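Alginate lyase, family PL7 (Zobellia galactanivorans, PDB 4BE3) cleaves alginate by an exolytic lyase mechanism, probably acting on the polymannuronate and polyguluronate chains of this algal polysaccharide. Local coordinates at residues A260-S268 with V274-Y282. Residues are numbered along the deposited sequence; the frame is centred on the assembly and turned at random. Where two conformers were deposited one is given.
Sequences AYNQTNGKS and VWSTGADVY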
loop_
_atom_site.group_PDB
_atom_site.type_symbol
_atom_site.label_atom_id
_atom_site.label_comp_id
_atom_site.label_asym_id
_atom_site.label_seq_id
_atom_site.Cartn_x
_atom_site.Cartn_y
_atom_site.Cartn_z
ATOM N N ALA A 260 4.333 -22.833 1.504
ATOM C CA ALA A 260 4.843 -23.982 0.735
ATOM C C ALA A 260 3.996 -24.127 -0.521
ATOM O O ALA A 260 2.903 -24.692 -0.474
ATOM C CB ALA A 260 4.778 -25.225 1.595
ATOM N N TYR A 261 4.529 -23.664 -1.658
ATOM C CA TYR A 261 3.789 -23.777 -2.932
ATOM C C TYR A 261 4.580 -24.874 -3.640
ATOM O O TYR A 261 5.717 -24.627 -4.128
ATOM C CB TYR A 261 3.960 -22.412 -3.629
ATOM C CG TYR A 261 3.378 -22.351 -5.051
ATOM C CD1 TYR A 261 2.411 -23.274 -5.501
ATOM C CD2 TYR A 261 3.793 -21.274 -5.891
ATOM C CE1 TYR A 261 1.843 -23.089 -6.795
ATOM C CE2 TYR A 261 3.230 -21.126 -7.152
ATOM C CZ TYR A 261 2.296 -22.003 -7.566
ATOM O OH TYR A 261 1.764 -21.806 -8.834
ATOM N N ASN A 262 4.004 -26.040 -3.665
ATOM C CA ASN A 262 4.741 -27.283 -4.121
ATOM C C ASN A 262 4.904 -27.220 -5.597
ATOM O O ASN A 262 3.910 -27.105 -6.266
ATOM C CB ASN A 262 3.905 -28.457 -3.761
ATOM C CG ASN A 262 4.740 -29.771 -3.784
ATOM O OD1 ASN A 262 5.874 -29.742 -4.293
ATOM N ND2 ASN A 262 4.210 -30.821 -3.221
ATOM N N GLN A 263 6.145 -27.321 -6.152
ATOM C CA GLN A 263 6.173 -27.299 -7.607
ATOM C C GLN A 263 6.326 -28.734 -8.126
ATOM O O GLN A 263 6.420 -28.900 -9.340
ATOM C CB GLN A 263 7.482 -26.637 -8.045
ATOM C CG GLN A 263 7.599 -25.226 -7.401
ATOM C CD GLN A 263 6.520 -24.295 -7.941
ATOM O OE1 GLN A 263 5.553 -23.896 -7.139
ATOM N NE2 GLN A 263 6.592 -23.901 -9.153
ATOM N N THR A 264 6.215 -29.725 -7.258
ATOM C CA THR A 264 6.209 -31.091 -7.846
ATOM C C THR A 264 4.741 -31.600 -7.900
ATOM O O THR A 264 4.025 -31.641 -6.912
ATOM C CB THR A 264 7.002 -32.044 -6.870
ATOM O OG1 THR A 264 8.348 -31.608 -6.763
ATOM C CG2 THR A 264 7.106 -33.478 -7.585
ATOM N N ASN A 265 4.301 -31.852 -9.104
ATOM C CA ASN A 265 2.932 -32.363 -9.366
ATOM C C ASN A 265 3.003 -33.712 -10.034
ATOM O O ASN A 265 4.093 -34.277 -10.257
ATOM C CB ASN A 265 2.209 -31.360 -10.263
ATOM C CG ASN A 265 3.035 -31.045 -11.495
ATOM O OD1 ASN A 265 3.211 -31.944 -12.324
ATOM N ND2 ASN A 265 3.527 -29.751 -11.648
ATOM N N GLY A 266 1.823 -34.225 -10.399
ATOM C CA GLY A 266 1.814 -35.541 -11.059
ATOM C C GLY A 266 1.496 -35.432 -12.524
ATOM O O GLY A 266 1.253 -36.485 -13.163
ATOM N N LYS A 267 1.646 -34.249 -13.122
ATOM C CA LYS A 267 1.395 -34.105 -14.549
ATOM C C LYS A 267 2.467 -34.786 -15.383
ATOM O O LYS A 267 3.627 -34.894 -14.980
ATOM C CB LYS A 267 1.238 -32.620 -14.919
ATOM C CG LYS A 267 0.008 -32.029 -14.122
ATOM C CD LYS A 267 -0.075 -30.552 -14.493
ATOM C CE LYS A 267 -0.957 -30.393 -15.747
ATOM N NZ LYS A 267 -0.645 -29.009 -16.264
ATOM N N SER A 268 2.088 -35.163 -16.592
ATOM C CA SER A 268 3.004 -35.876 -17.479
ATOM C C SER A 268 4.080 -34.952 -18.012
ATOM O O SER A 268 3.775 -33.888 -18.597
ATOM C CB SER A 268 2.228 -36.448 -18.674
ATOM O OG SER A 268 1.277 -37.395 -18.227
ATOM N N VAL A 274 9.251 -28.473 -18.541
ATOM C CA VAL A 274 9.843 -27.590 -17.544
ATOM C C VAL A 274 9.091 -27.629 -16.219
ATOM O O VAL A 274 9.706 -27.617 -15.127
ATOM C CB VAL A 274 9.842 -26.136 -18.020
ATOM C CG1 VAL A 274 10.388 -25.112 -16.944
ATOM C CG2 VAL A 274 10.706 -26.077 -19.294
ATOM N N TRP A 275 7.754 -27.801 -16.307
ATOM C CA TRP A 275 6.911 -27.684 -15.065
ATOM C C TRP A 275 6.068 -28.918 -14.732
ATOM O O TRP A 275 5.529 -28.926 -13.636
ATOM C CB TRP A 275 5.872 -26.505 -15.283
ATOM C CG TRP A 275 6.575 -25.206 -15.466
ATOM C CD1 TRP A 275 6.835 -24.505 -16.644
ATOM C CD2 TRP A 275 7.132 -24.353 -14.386
ATOM N NE1 TRP A 275 7.488 -23.317 -16.358
ATOM C CE2 TRP A 275 7.727 -23.207 -15.041
ATOM C CE3 TRP A 275 7.247 -24.499 -13.001
ATOM C CZ2 TRP A 275 8.369 -22.178 -14.293
ATOM C CZ3 TRP A 275 7.860 -23.452 -12.236
ATOM C CH2 TRP A 275 8.396 -22.328 -12.861
ATOM N N SER A 276 5.889 -29.902 -15.658
ATOM C CA SER A 276 5.056 -31.094 -15.325
ATOM C C SER A 276 6.021 -32.195 -14.920
ATOM O O SER A 276 6.757 -32.670 -15.737
ATOM C CB SER A 276 4.188 -31.541 -16.574
ATOM O OG SER A 276 3.287 -30.385 -16.767
ATOM N N THR A 277 6.007 -32.515 -13.615
ATOM C CA THR A 277 7.112 -33.263 -13.050
ATOM C C THR A 277 6.893 -34.787 -12.929
ATOM O O THR A 277 7.819 -35.494 -12.597
ATOM C CB THR A 277 7.388 -32.719 -11.654
ATOM O OG1 THR A 277 6.135 -32.629 -10.911
ATOM C CG2 THR A 277 7.844 -31.247 -11.778
ATOM N N GLY A 278 5.665 -35.251 -13.160
ATOM C CA GLY A 278 5.444 -36.731 -13.254
ATOM C C GLY A 278 5.819 -37.448 -11.958
ATOM O O GLY A 278 6.322 -38.551 -12.015
ATOM N N ALA A 279 5.548 -36.857 -10.796
ATOM C CA ALA A 279 5.878 -37.468 -9.529
ATOM C C ALA A 279 4.765 -38.442 -9.119
ATOM O O ALA A 279 3.677 -38.484 -9.753
ATOM C CB ALA A 279 5.893 -36.360 -8.463
ATOM N N ASP A 280 5.044 -39.198 -8.071
ATOM C CA ASP A 280 4.051 -40.146 -7.560
ATOM C C ASP A 280 3.028 -39.346 -6.749
ATOM O O ASP A 280 3.469 -38.608 -5.840
ATOM C CB ASP A 280 4.785 -41.097 -6.570
ATOM C CG ASP A 280 5.707 -42.091 -7.325
ATOM O OD1 ASP A 280 5.525 -42.306 -8.553
ATOM O OD2 ASP A 280 6.651 -42.499 -6.665
ATOM N N VAL A 281 1.719 -39.440 -7.105
ATOM C CA VAL A 281 0.708 -38.579 -6.395
ATOM C C VAL A 281 -0.407 -39.486 -5.841
ATOM O O VAL A 281 -1.356 -38.949 -5.331
ATOM C CB VAL A 281 0.069 -37.471 -7.311
ATOM C CG1 VAL A 281 1.206 -36.516 -7.726
ATOM C CG2 VAL A 281 -0.613 -38.129 -8.586
ATOM N N TYR A 282 -0.326 -40.833 -6.061
ATOM C CA TYR A 282 -1.338 -41.805 -5.381
ATOM C C TYR A 282 -2.769 -41.349 -5.639
ATOM O O TYR A 282 -3.595 -41.231 -4.702
ATOM C CB TYR A 282 -1.030 -41.849 -3.888
ATOM C CG TYR A 282 0.375 -42.368 -3.647
ATOM C CD1 TYR A 282 0.642 -43.775 -3.637
ATOM C CD2 TYR A 282 1.499 -41.461 -3.593
ATOM C CE1 TYR A 282 1.960 -44.272 -3.497
ATOM C CE2 TYR A 282 2.812 -41.929 -3.431
ATOM C CZ TYR A 282 3.035 -43.375 -3.410
ATOM O OH TYR A 282 4.345 -43.778 -3.240
HETATM O O HOH W 1 5.674 -27.275 -11.479
HETATM O O HOH W 2 2.489 -28.088 -15.482
HETATM O O HOH W 3 1.320 -30.375 -18.543
#
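Trp275 meets 260-268 through its backbone: its carbonyl O accepts from Asn265 ND2 at 2.9 Å, with the donor in the carbonyl plane and the bond nearly straight. A water beside the Trp275 ring edge donates both to this oxygen and to Gln263 O, bridging the two segments again. Ser276 turns CB against the backbone of Ser268, 3.1 Å from its O, and against Lys267 CB; two waters hydrogen-bonded to Ser276 OG also reach Lys267 NZ, weakly, while NZ itself bonds to Ser62 OG. Thr277 brings two groups to Asn265. Thr277 N donates to Asn265 OD1 at 3.1 Å, from above the carbonyl plane, while Lys267 N reaches the same oxygen from the other face and closes an Asx turn. Thr277 OG1, set between the backbone N and the carbonyl carbon (chi1 49°), lies 2.7 Å from Asn265 N and accepts its proton along a bent path of 139°. Gly278, with positive phi, gives a weak bond from N to Lys267 O, and Ala279 N a straighter one to Asn265 O (3.0 Å, 164°). The methyl of Ala279 abuts Thr264 CG2 tightly, at 3.2 Å. Val281 CG1 rests 3.5 Å from Gly266 CA, where a side chain on the glycine would collide with it. Asn63 also binds Asn265 ND2, tying both loops to the segment preceding strand 65-70. An alanine in place of Asn265 would probably leave Thr277 N and Lys267 N without their shared acceptor and Trp275 O without its amide donor. Thus one buried carboxamide, using both ends, satisfies main-chain groups where neither 263-268 nor 274-282 is strand, fixing the loop after strand 260-262, in the large antiparallel sheet of the PL7 jelly roll, against the loop leading to helix 286-291.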